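Local coordinates for protein VlsE1 (Borreliella burgdorferi, PDB 1L8W) that is a variable surface lipoprotein of the Lyme disease spirochaete and probably helps it evade the host immune response through antigenic switching, at residues Asp322-Ser325 against Ser326-Lys330; Arg310-Leu313 against Gly314-Gly318; Gly299-Lys302 against Gly303-Glu306; Glu242-Asn246 against Pro247-Ala251. One frame throughout, in Å; residues are numbered along the deposited sequence.

Followed from the N terminus, the four contacts lie in series; none nests in another or crosses it, and each is local. Contact 4 comes first, where the loop after helix 220-230 turns into helix 247-252, so that it closes the start of that short helix. Contacts 3, 2 and 1 then succeed one another along helix 294-333, their centres about 17 Å and then about 18 Å apart. Contacts 1 and 3 fall on opposite sides of the chain's centre, about 35 Å between centres. Contact 3 meets helix 205-216 and strand 287-288, contact 2 meets four helices, and contact 1 meets helix 106-131. Contact 4 packs against helices 153-170, 220-230 and 269-281.

Contact 1 of 4, residues Asp322-Ser325 against Ser326-Lys330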
ATOM      1  N   ASP A 322      11.401  11.339   8.835  1.00 28.91           N
ATOM      2  CA  ASP A 322      11.473  12.787   8.940  1.00 31.25           C
ATOM      3  C   ASP A 322      10.671  13.309  10.122  1.00 32.36           C
ATOM      4  O   ASP A 322      11.118  14.206  10.829  1.00 33.86           O
ATOM      5  CB  ASP A 322      10.974  13.450   7.655  1.00 32.27           C
ATOM      6  CG  ASP A 322      11.888  13.190   6.472  1.00 34.72           C
ATOM      7  OD1 ASP A 322      13.127  13.180   6.649  1.00 34.89           O
ATOM      8  OD2 ASP A 322      11.363  13.010   5.356  1.00 36.58           O
ATOM      9  N   ALA A 323       9.482  12.755  10.337  1.00 34.10           N
ATOM     10  CA  ALA A 323       8.642  13.187  11.454  1.00 34.74           C
ATOM     11  C   ALA A 323       9.421  13.101  12.768  1.00 36.11           C
ATOM     12  O   ALA A 323       9.389  14.021  13.589  1.00 35.63           O
ATOM     13  CB  ALA A 323       7.389  12.323  11.533  1.00 33.97           C
ATOM     14  N   VAL A 324      10.126  11.991  12.948  1.00 37.40           N
ATOM     15  CA  VAL A 324      10.917  11.752  14.150  1.00 38.31           C
ATOM     16  C   VAL A 324      12.123  12.676  14.235  1.00 39.32           C
ATOM     17  O   VAL A 324      12.379  13.279  15.278  1.00 39.56           O
ATOM     18  CB  VAL A 324      11.399  10.272  14.206  1.00 37.64           C
ATOM     19  CG1 VAL A 324      12.382  10.072  15.347  1.00 37.88           C
ATOM     20  CG2 VAL A 324      10.208   9.352  14.387  1.00 35.43           C
ATOM     21  N   SER A 325      12.863  12.788  13.136  1.00 40.91           N
ATOM     22  CA  SER A 325      14.051  13.639  13.102  1.00 43.19           C
ATOM     23  C   SER A 325      13.739  15.084  13.495  1.00 43.68           C
ATOM     24  O   SER A 325      14.399  15.652  14.365  1.00 43.20           O
ATOM     25  CB  SER A 325      14.677  13.610  11.708  1.00 43.28           C
ATOM     26  OG  SER A 325      13.759  14.088  10.741  1.00 46.47           O
ATOM     27  N   SER A 326      12.733  15.672  12.854  1.00 44.85           N
ATOM     28  CA  SER A 326      12.348  17.047  13.148  1.00 46.21           C
ATOM     29  C   SER A 326      11.859  17.167  14.588  1.00 46.12           C
ATOM     30  O   SER A 326      11.935  18.236  15.190  1.00 47.35           O
ATOM     31  CB  SER A 326      11.254  17.524  12.181  1.00 46.02           C
ATOM     32  OG  SER A 326      10.023  16.859  12.405  1.00 49.05           O
ATOM     33  N   GLY A 327      11.354  16.065  15.133  1.00 45.69           N
ATOM     34  CA  GLY A 327      10.883  16.079  16.504  1.00 44.90           C
ATOM     35  C   GLY A 327      12.074  16.065  17.444  1.00 45.57           C
ATOM     36  O   GLY A 327      12.129  16.822  18.412  1.00 44.27           O
ATOM     37  N   LEU A 328      13.037  15.198  17.152  1.00 46.80           N
ATOM     38  CA  LEU A 328      14.232  15.096  17.973  1.00 49.05           C
ATOM     39  C   LEU A 328      15.084  16.346  17.816  1.00 50.84           C
ATOM     40  O   LEU A 328      15.805  16.736  18.732  1.00 50.81           O
ATOM     41  CB  LEU A 328      15.044  13.857  17.588  1.00 47.98           C
ATOM     42  CG  LEU A 328      14.397  12.504  17.898  1.00 47.72           C
ATOM     43  CD1 LEU A 328      15.350  11.377  17.528  1.00 46.09           C
ATOM     44  CD2 LEU A 328      14.050  12.438  19.376  1.00 47.14           C
ATOM     45  N   ARG A 329      15.000  16.971  16.645  1.00 53.50           N
ATOM     46  CA  ARG A 329      15.752  18.192  16.375  1.00 55.72           C
ATOM     47  C   ARG A 329      15.121  19.332  17.156  1.00 56.60           C
ATOM     48  O   ARG A 329      15.811  20.219  17.651  1.00 55.57           O
ATOM     49  CB  ARG A 329      15.710  18.529  14.889  1.00 56.61           C
ATOM     50  CG  ARG A 329      16.435  19.812  14.544  1.00 60.02           C
ATOM     51  CD  ARG A 329      16.103  20.283  13.143  1.00 62.09           C
ATOM     52  NE  ARG A 329      16.782  21.534  12.826  1.00 65.44           N
ATOM     53  CZ  ARG A 329      16.637  22.660  13.520  1.00 67.12           C
ATOM     54  NH1 ARG A 329      15.831  22.694  14.575  1.00 67.26           N
ATOM     55  NH2 ARG A 329      17.301  23.752  13.162  1.00 67.17           N
ATOM     56  N   LYS A 330      13.796  19.289  17.253  1.00 58.79           N
ATOM     57  CA  LYS A 330      13.017  20.295  17.964  1.00 60.11           C
ATOM     58  C   LYS A 330      13.465  20.367  19.420  1.00 61.10           C
ATOM     59  O   LYS A 330      13.649  21.456  19.964  1.00 62.36           O
ATOM     60  CB  LYS A 330      11.532  19.938  17.885  1.00 61.04           C
ATOM     61  CG  LYS A 330      10.572  21.092  18.116  1.00 62.96           C
ATOM     62  CD  LYS A 330      10.589  21.582  19.550  1.00 65.41           C
ATOM     63  CE  LYS A 330       9.578  22.702  19.755  1.00 67.13           C
ATOM     64  NZ  LYS A 330       9.864  23.891  18.901  1.00 68.95           N
TER
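Near the C-terminal end of the long helix 294-333, one helical turn joins Val324 to Leu328 through an i to i+4 pair of apolar side chains. The two lie alongside each other and point the same way, with Val324 CG1 3.9 Å from Leu328 CD1. Val324 CG1 is trans to the backbone N (chi1 172°), which sets this branch beside its own carbonyl carbon and on the side of the following turn. Leu328 also lays its CG over the backbone, 3.4 Å from Val324 O, so the leucine covers the carbonyl that its own amide uses: Leu328 N donates to Val324 O at 2.8 Å.

The polar side of the turn is organised round Asp322 O, which accepts two bonds. Ser326 N reaches it at 3.0 Å, the regular helical link. Ser325 OG adds a second at 2.6 Å, coming from the flank of the carbonyl and tilted from its plane. With chi1 at 60°, the Ser325 hydroxyl stands between its own N and carbonyl carbon and folds back onto the preceding turn. Ser326 OG lies 3.1 Å from Ala323 O, and Gly327 N makes only weak bonds, to Ala323 O and Val324 O.

Arg329 extends away from this turn to form a salt bridge with Asp333 farther along the same helix. Val324 rests on Leu118 and Leu121 of helix 106-131, and farther along Lys330 touches Ala110 and Glu113 of that same helix.

Contact 2 of 4, residues Arg310-Leu313 against Gly314-Gly318; sequences RKVL and GAITG
Val312 and Ile316, one helical turn apart on helix 294-333, lie side by side and point the same way. Their methyl ends meet at Val312 CG2 and Ile316 CD1, 4.2 Å apart. Leu313 approaches the same isoleucine methyl from the neighbouring position, its CD2 4.3 Å from Ile316 CD1, so one CD1 touches two side chains of the turn before. Ile316 CG1 sits still closer to the backbone, 3.3 Å from Val312 O; chi1 of -71° places it trans to the carbonyl carbon, next to its own N and hence beside the carbonyl that this N-H binds.

Behind the side chains, four consecutive i to i+4 backbone bonds fix the spacing. They run from Gly314 N to Arg310 O, Ala315 N to Lys311 O, Ile316 N to Val312 O (3.0 Å) and Thr317 N to Leu313 O (2.9 Å), with N-H...O angles from 147° to 155°, as expected of an unbroken helix. Thr317 OG1 is hydrogen-bonded to Tyr65 OH. At the other end Lys311 NZ binds the carbonyl oxygens of Val215 and Val218.

Several helices converge here. Ile316 packs on Ile163 and Ile166 of helix 153-170, and Leu313 on Tyr65 and Phe66 of helix 59-80. Val312 faces Ala277 of helix 269-281, while Ala315 meets Leu224 of helix 220-230.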
ATOM      1  N   ARG A 310       6.768  -1.934  -2.418  1.00 17.67           N
ATOM      2  CA  ARG A 310       8.065  -1.391  -2.034  1.00 14.19           C
ATOM      3  C   ARG A 310       8.042   0.139  -2.072  1.00 16.26           C
ATOM      4  O   ARG A 310       8.672   0.788  -1.237  1.00 16.29           O
ATOM      5  CB  ARG A 310       9.174  -1.907  -2.956  1.00 15.58           C
ATOM      6  CG  ARG A 310       9.589  -3.356  -2.729  1.00 14.90           C
ATOM      7  CD  ARG A 310      10.885  -3.674  -3.459  1.00 10.48           C
ATOM      8  NE  ARG A 310      10.726  -3.663  -4.912  1.00 20.54           N
ATOM      9  CZ  ARG A 310      10.643  -4.755  -5.668  1.00 16.15           C
ATOM     10  NH1 ARG A 310      10.708  -5.960  -5.118  1.00 18.02           N
ATOM     11  NH2 ARG A 310      10.494  -4.641  -6.975  1.00 15.85           N
ATOM     12  N   LYS A 311       7.326   0.718  -3.039  1.00 15.31           N
ATOM     13  CA  LYS A 311       7.244   2.178  -3.141  1.00 12.96           C
ATOM     14  C   LYS A 311       6.447   2.777  -1.977  1.00 15.22           C
ATOM     15  O   LYS A 311       6.847   3.787  -1.390  1.00 15.88           O
ATOM     16  CB  LYS A 311       6.597   2.613  -4.469  1.00 11.68           C
ATOM     17  CG  LYS A 311       7.504   2.523  -5.688  1.00 12.18           C
ATOM     18  CD  LYS A 311       6.863   3.196  -6.921  1.00  9.34           C
ATOM     19  CE  LYS A 311       7.867   3.265  -8.076  1.00  8.89           C
ATOM     20  NZ  LYS A 311       7.324   3.990  -9.254  1.00  6.30           N
ATOM     21  N   VAL A 312       5.313   2.169  -1.651  1.00 15.45           N
ATOM     22  CA  VAL A 312       4.493   2.673  -0.550  1.00 17.62           C
ATOM     23  C   VAL A 312       5.185   2.569   0.823  1.00 15.46           C
ATOM     24  O   VAL A 312       5.208   3.538   1.588  1.00 18.62           O
ATOM     25  CB  VAL A 312       3.127   1.953  -0.517  1.00 14.93           C
ATOM     26  CG1 VAL A 312       3.327   0.496  -0.775  1.00 24.22           C
ATOM     27  CG2 VAL A 312       2.459   2.140   0.830  1.00 20.65           C
ATOM     28  N   LEU A 313       5.773   1.417   1.121  1.00 13.13           N
ATOM     29  CA  LEU A 313       6.457   1.215   2.403  1.00 12.80           C
ATOM     30  C   LEU A 313       7.714   2.068   2.531  1.00 12.90           C
ATOM     31  O   LEU A 313       8.066   2.512   3.619  1.00 12.65           O
ATOM     32  CB  LEU A 313       6.835  -0.256   2.581  1.00 14.16           C
ATOM     33  CG  LEU A 313       5.696  -1.268   2.644  1.00 14.93           C
ATOM     34  CD1 LEU A 313       6.264  -2.645   2.960  1.00 17.83           C
ATOM     35  CD2 LEU A 313       4.716  -0.847   3.716  1.00 16.41           C
ATOM     36  N   GLY A 314       8.405   2.273   1.419  1.00 11.47           N
ATOM     37  CA  GLY A 314       9.591   3.104   1.444  1.00 13.83           C
ATOM     38  C   GLY A 314       9.197   4.539   1.750  1.00 14.60           C
ATOM     39  O   GLY A 314       9.892   5.233   2.487  1.00 17.27           O
ATOM     40  N   ALA A 315       8.070   4.987   1.204  1.00 12.50           N
ATOM     41  CA  ALA A 315       7.620   6.351   1.457  1.00 15.96           C
ATOM     42  C   ALA A 315       7.190   6.506   2.927  1.00 18.47           C
ATOM     43  O   ALA A 315       7.404   7.554   3.544  1.00 19.38           O
ATOM     44  CB  ALA A 315       6.463   6.714   0.504  1.00 12.56           C
ATOM     45  N   ILE A 316       6.589   5.458   3.484  1.00 19.76           N
ATOM     46  CA  ILE A 316       6.160   5.488   4.876  1.00 19.30           C
ATOM     47  C   ILE A 316       7.418   5.614   5.725  1.00 19.06           C
ATOM     48  O   ILE A 316       7.462   6.386   6.685  1.00 20.45           O
ATOM     49  CB  ILE A 316       5.381   4.200   5.256  1.00 18.46           C
ATOM     50  CG1 ILE A 316       4.003   4.204   4.579  1.00 14.67           C
ATOM     51  CG2 ILE A 316       5.223   4.104   6.765  1.00 14.35           C
ATOM     52  CD1 ILE A 316       3.179   2.957   4.848  1.00 15.51           C
ATOM     53  N   THR A 317       8.451   4.876   5.340  1.00 19.01           N
ATOM     54  CA  THR A 317       9.727   4.918   6.038  1.00 17.98           C
ATOM     55  C   THR A 317      10.318   6.332   5.984  1.00 20.24           C
ATOM     56  O   THR A 317      10.808   6.850   6.990  1.00 20.91           O
ATOM     57  CB  THR A 317      10.714   3.917   5.410  1.00 19.30           C
ATOM     58  OG1 THR A 317      10.237   2.587   5.628  1.00 20.40           O
ATOM     59  CG2 THR A 317      12.105   4.055   6.017  1.00 20.92           C
ATOM     60  N   GLY A 318      10.261   6.959   4.812  1.00 20.65           N
ATOM     61  CA  GLY A 318      10.794   8.303   4.677  1.00 20.35           C
ATOM     62  C   GLY A 318       9.993   9.308   5.489  1.00 21.40           C
ATOM     63  O   GLY A 318      10.558  10.168   6.162  1.00 22.19           O
TER

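Contact 3 of 4, residues Gly299-Lys302 against Gly303-Glu306; sequences GAIK and GAAE
Lys302 and Glu306 slant across one another over one turn of helix 294-333 and join in an i to i+4 salt bridge. Lys302 NZ donates to Glu306 OE2 at 2.7 Å, meeting the syn lone pair, on the side of the other carboxylate oxygen. The lysine starts trans to its backbone N (chi1 -175°), continues extended to CE, and bends only at its last torsion (chi4 -63°), which brings the ammonium back toward OE2. The chain thus arches round Glu306 OE2, which is also 3.1 Å from Lys302 CG. The glutamate in turn runs close by the lysine's backbone carbonyl, with Glu306 CG 3.2 Å from Lys302 O; Glu306 N binds Lys302 O at 3.1 Å.

Asp56 OD1 forms a second salt bridge with Lys302 NZ, so two carboxylates share the ammonium, which would probably favour its charged state. On another side of the turn, Ile301 CD1 lies 4.4 Å from Ala304 CB.

That apolar side packs inward: Ala300, Ile301 and Ala304 pack on Ala208, Ala211 and Ala212 of helix 205-216, respectively, and Ile301 and Ala305 on Phe287 of strand 287-288.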
ATOM      1  N   GLY A 299       5.056 -12.718 -14.387  1.00 20.28           N
ATOM      2  CA  GLY A 299       6.192 -11.855 -14.119  1.00 21.17           C
ATOM      3  C   GLY A 299       5.874 -10.379 -14.062  1.00 21.09           C
ATOM      4  O   GLY A 299       6.344  -9.674 -13.175  1.00 20.13           O
ATOM      5  N   ALA A 300       5.059  -9.917 -15.000  1.00 21.55           N
ATOM      6  CA  ALA A 300       4.683  -8.513 -15.071  1.00 21.35           C
ATOM      7  C   ALA A 300       3.806  -8.055 -13.910  1.00 22.38           C
ATOM      8  O   ALA A 300       4.053  -7.011 -13.315  1.00 20.90           O
ATOM      9  CB  ALA A 300       3.980  -8.236 -16.391  1.00 20.82           C
ATOM     10  N   ILE A 301       2.770  -8.818 -13.587  1.00 24.07           N
ATOM     11  CA  ILE A 301       1.912  -8.391 -12.493  1.00 26.86           C
ATOM     12  C   ILE A 301       2.637  -8.515 -11.149  1.00 25.37           C
ATOM     13  O   ILE A 301       2.452  -7.700 -10.249  1.00 25.14           O
ATOM     14  CB  ILE A 301       0.599  -9.198 -12.445  1.00 30.28           C
ATOM     15  CG1 ILE A 301      -0.257  -8.698 -11.278  1.00 32.47           C
ATOM     16  CG2 ILE A 301       0.897 -10.667 -12.269  1.00 32.29           C
ATOM     17  CD1 ILE A 301      -0.466  -7.178 -11.281  1.00 32.28           C
ATOM     18  N   LYS A 302       3.462  -9.544 -11.032  1.00 24.91           N
ATOM     19  CA  LYS A 302       4.244  -9.786  -9.827  1.00 25.61           C
ATOM     20  C   LYS A 302       5.202  -8.608  -9.610  1.00 24.16           C
ATOM     21  O   LYS A 302       5.350  -8.103  -8.498  1.00 25.22           O
ATOM     22  CB  LYS A 302       5.021 -11.097  -9.999  1.00 26.50           C
ATOM     23  CG  LYS A 302       5.796 -11.570  -8.800  1.00 28.08           C
ATOM     24  CD  LYS A 302       6.516 -12.884  -9.106  1.00 30.39           C
ATOM     25  CE  LYS A 302       7.423 -13.321  -7.946  1.00 30.51           C
ATOM     26  NZ  LYS A 302       8.533 -12.343  -7.700  1.00 30.22           N
ATOM     27  N   GLY A 303       5.833  -8.158 -10.687  1.00 25.29           N
ATOM     28  CA  GLY A 303       6.762  -7.051 -10.582  1.00 23.71           C
ATOM     29  C   GLY A 303       6.073  -5.776 -10.150  1.00 22.98           C
ATOM     30  O   GLY A 303       6.636  -4.980  -9.396  1.00 26.27           O
ATOM     31  N   ALA A 304       4.842  -5.589 -10.617  1.00 21.67           N
ATOM     32  CA  ALA A 304       4.064  -4.397 -10.304  1.00 17.28           C
ATOM     33  C   ALA A 304       3.620  -4.351  -8.852  1.00 15.87           C
ATOM     34  O   ALA A 304       3.791  -3.342  -8.168  1.00 15.19           O
ATOM     35  CB  ALA A 304       2.841  -4.322 -11.226  1.00 17.65           C
ATOM     36  N   ALA A 305       3.025  -5.445  -8.393  1.00 15.26           N
ATOM     37  CA  ALA A 305       2.541  -5.541  -7.026  1.00 14.77           C
ATOM     38  C   ALA A 305       3.708  -5.316  -6.079  1.00 16.58           C
ATOM     39  O   ALA A 305       3.606  -4.567  -5.104  1.00 16.44           O
ATOM     40  CB  ALA A 305       1.920  -6.926  -6.786  1.00 15.95           C
ATOM     41  N   GLU A 306       4.828  -5.964  -6.381  1.00 18.26           N
ATOM     42  CA  GLU A 306       6.017  -5.829  -5.549  1.00 18.45           C
ATOM     43  C   GLU A 306       6.555  -4.408  -5.589  1.00 18.57           C
ATOM     44  O   GLU A 306       6.870  -3.827  -4.544  1.00 20.93           O
ATOM     45  CB  GLU A 306       7.071  -6.848  -5.986  1.00 17.01           C
ATOM     46  CG  GLU A 306       6.672  -8.279  -5.609  1.00 15.00           C
ATOM     47  CD  GLU A 306       7.582  -9.335  -6.191  1.00 19.04           C
ATOM     48  OE1 GLU A 306       8.721  -8.999  -6.598  1.00 19.68           O
ATOM     49  OE2 GLU A 306       7.156 -10.509  -6.230  1.00 17.56           O
TER

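Contact 4 of 4, residues Glu242-Asn246 against Pro247-Ala251; sequences EEAKN and PIAAA
Ala244 and Asn246 meet the first turn of helix 247-252, where Asn246 is the N-cap residue and its side chain makes the capping bond. At the start of this helix Pro247 packs on Ala274 of helix 269-281 and Ala230 of helix 220-230, and Ile248 on Val156 and Ala160 of helix 153-170, so the capped end is buried among three helices.

Ala244 comes first along the chain. Its methyl points toward the helix and touches Ala250, with the two CB atoms 3.7 Å apart; a looser contact joins Ala244 CB to Ala249 CB at 4.4 Å. With only methyl groups between them, the loop and helix come close here, Ala244 CA and Ala250 CA being 5.2 Å apart. At Lys245 the CB points away from that turn, and NZ bonds to Gln263 OE1.

Asn246 follows, and uses both ends of its amide as well as its backbone carbonyl. The side-chain nitrogen ND2 bonds to Glu235 O, which holds the amide from the side of the preceding loop. Asn246 O starts the helical ladder by accepting from Ala250 N at 3.1 Å. The capping bond depends on the Asn246 side-chain torsion: chi1 of 63° sets CG between the backbone N and carbonyl carbon and swings the amide over the first turn. Asn246 OD1 then accepts from Ala249 N at 2.6 Å, the N-H...O angle being 161° and the donor tilted 33° from the amide's carbonyl plane.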
ATOM      1  N   GLU A 242     -15.266  -2.130 -13.232  1.00 26.76           N
ATOM      2  CA  GLU A 242     -16.110  -1.187 -13.952  1.00 26.86           C
ATOM      3  C   GLU A 242     -16.831  -0.173 -13.079  1.00 27.05           C
ATOM      4  O   GLU A 242     -17.209   0.900 -13.558  1.00 25.21           O
ATOM      5  CB  GLU A 242     -17.157  -1.944 -14.781  1.00 27.20           C
ATOM      6  CG  GLU A 242     -16.581  -2.911 -15.806  1.00 29.39           C
ATOM      7  CD  GLU A 242     -16.302  -4.287 -15.224  1.00 30.90           C
ATOM      8  OE1 GLU A 242     -16.021  -4.375 -14.012  1.00 29.73           O
ATOM      9  OE2 GLU A 242     -16.354  -5.280 -15.983  1.00 30.74           O
ATOM     10  N   GLU A 243     -17.004  -0.499 -11.801  1.00 27.51           N
ATOM     11  CA  GLU A 243     -17.745   0.370 -10.895  1.00 28.57           C
ATOM     12  C   GLU A 243     -16.978   1.023  -9.754  1.00 29.75           C
ATOM     13  O   GLU A 243     -17.425   2.035  -9.217  1.00 30.86           O
ATOM     14  CB  GLU A 243     -18.915  -0.415 -10.309  1.00 31.01           C
ATOM     15  CG  GLU A 243     -19.884  -0.975 -11.345  1.00 32.08           C
ATOM     16  CD  GLU A 243     -20.858  -1.973 -10.741  1.00 34.90           C
ATOM     17  OE1 GLU A 243     -21.343  -1.721  -9.620  1.00 37.96           O
ATOM     18  OE2 GLU A 243     -21.148  -3.005 -11.382  1.00 36.66           O
ATOM     19  N   ALA A 244     -15.841   0.449  -9.374  1.00 30.22           N
ATOM     20  CA  ALA A 244     -15.041   0.997  -8.275  1.00 29.82           C
ATOM     21  C   ALA A 244     -14.715   2.479  -8.475  1.00 29.35           C
ATOM     22  O   ALA A 244     -14.367   2.900  -9.579  1.00 29.08           O
ATOM     23  CB  ALA A 244     -13.747   0.194  -8.123  1.00 29.85           C
ATOM     24  N   LYS A 245     -14.821   3.261  -7.403  1.00 28.78           N
ATOM     25  CA  LYS A 245     -14.529   4.693  -7.464  1.00 28.48           C
ATOM     26  C   LYS A 245     -13.335   5.118  -6.602  1.00 28.66           C
ATOM     27  O   LYS A 245     -12.933   6.290  -6.614  1.00 28.89           O
ATOM     28  CB  LYS A 245     -15.771   5.507  -7.071  1.00 32.39           C
ATOM     29  CG  LYS A 245     -16.900   5.485  -8.118  1.00 35.32           C
ATOM     30  CD  LYS A 245     -18.105   6.300  -7.666  1.00 37.08           C
ATOM     31  CE  LYS A 245     -19.196   6.344  -8.734  1.00 39.75           C
ATOM     32  NZ  LYS A 245     -18.755   7.046  -9.973  1.00 42.49           N
ATOM     33  N   ASN A 246     -12.773   4.174  -5.848  1.00 26.23           N
ATOM     34  CA  ASN A 246     -11.612   4.458  -5.014  1.00 24.85           C
ATOM     35  C   ASN A 246     -10.730   3.210  -4.962  1.00 23.66           C
ATOM     36  O   ASN A 246     -11.215   2.097  -5.145  1.00 25.28           O
ATOM     37  CB  ASN A 246     -12.057   4.894  -3.609  1.00 26.20           C
ATOM     38  CG  ASN A 246     -12.810   3.802  -2.861  1.00 28.37           C
ATOM     39  OD1 ASN A 246     -12.222   2.808  -2.434  1.00 27.21           O
ATOM     40  ND2 ASN A 246     -14.116   3.985  -2.700  1.00 27.16           N
ATOM     41  N   PRO A 247      -9.418   3.374  -4.721  1.00 22.70           N
ATOM     42  CA  PRO A 247      -8.550   2.191  -4.676  1.00 20.53           C
ATOM     43  C   PRO A 247      -8.906   1.095  -3.648  1.00 20.67           C
ATOM     44  O   PRO A 247      -8.610  -0.087  -3.873  1.00 18.69           O
ATOM     45  CB  PRO A 247      -7.148   2.789  -4.481  1.00 18.50           C
ATOM     46  CG  PRO A 247      -7.393   4.116  -3.867  1.00 19.24           C
ATOM     47  CD  PRO A 247      -8.644   4.615  -4.533  1.00 21.36           C
ATOM     48  N   ILE A 248      -9.543   1.475  -2.538  1.00 19.07           N
ATOM     49  CA  ILE A 248      -9.947   0.499  -1.522  1.00 20.40           C
ATOM     50  C   ILE A 248     -11.060  -0.404  -2.070  1.00 20.09           C
ATOM     51  O   ILE A 248     -11.003  -1.627  -1.938  1.00 24.26           O
ATOM     52  CB  ILE A 248     -10.429   1.205  -0.218  1.00 21.91           C
ATOM     53  CG1 ILE A 248      -9.236   1.877   0.474  1.00 19.88           C
ATOM     54  CG2 ILE A 248     -11.097   0.205   0.728  1.00 16.84           C
ATOM     55  CD1 ILE A 248      -9.599   2.610   1.744  1.00 18.28           C
ATOM     56  N   ALA A 249     -12.055   0.196  -2.709  1.00 19.27           N
ATOM     57  CA  ALA A 249     -13.159  -0.563  -3.284  1.00 19.03           C
ATOM     58  C   ALA A 249     -12.678  -1.454  -4.429  1.00 19.74           C
ATOM     59  O   ALA A 249     -13.207  -2.555  -4.648  1.00 20.85           O
ATOM     60  CB  ALA A 249     -14.230   0.389  -3.790  1.00 18.74           C
ATOM     61  N   ALA A 250     -11.678  -0.972  -5.161  1.00 18.61           N
ATOM     62  CA  ALA A 250     -11.129  -1.720  -6.289  1.00 17.11           C
ATOM     63  C   ALA A 250     -10.278  -2.883  -5.808  1.00 15.26           C
ATOM     64  O   ALA A 250     -10.349  -3.975  -6.374  1.00 18.22           O
ATOM     65  CB  ALA A 250     -10.298  -0.788  -7.203  1.00 12.96           C
ATOM     66  N   ALA A 251      -9.480  -2.652  -4.767  1.00 12.23           N
ATOM     67  CA  ALA A 251      -8.607  -3.691  -4.206  1.00 12.81           C
ATOM     68  C   ALA A 251      -9.388  -4.877  -3.612  1.00 14.77           C
ATOM     69  O   ALA A 251      -9.031  -6.029  -3.836  1.00 16.57           O
ATOM     70  CB  ALA A 251      -7.681  -3.084  -3.145  1.00 10.47           C
TER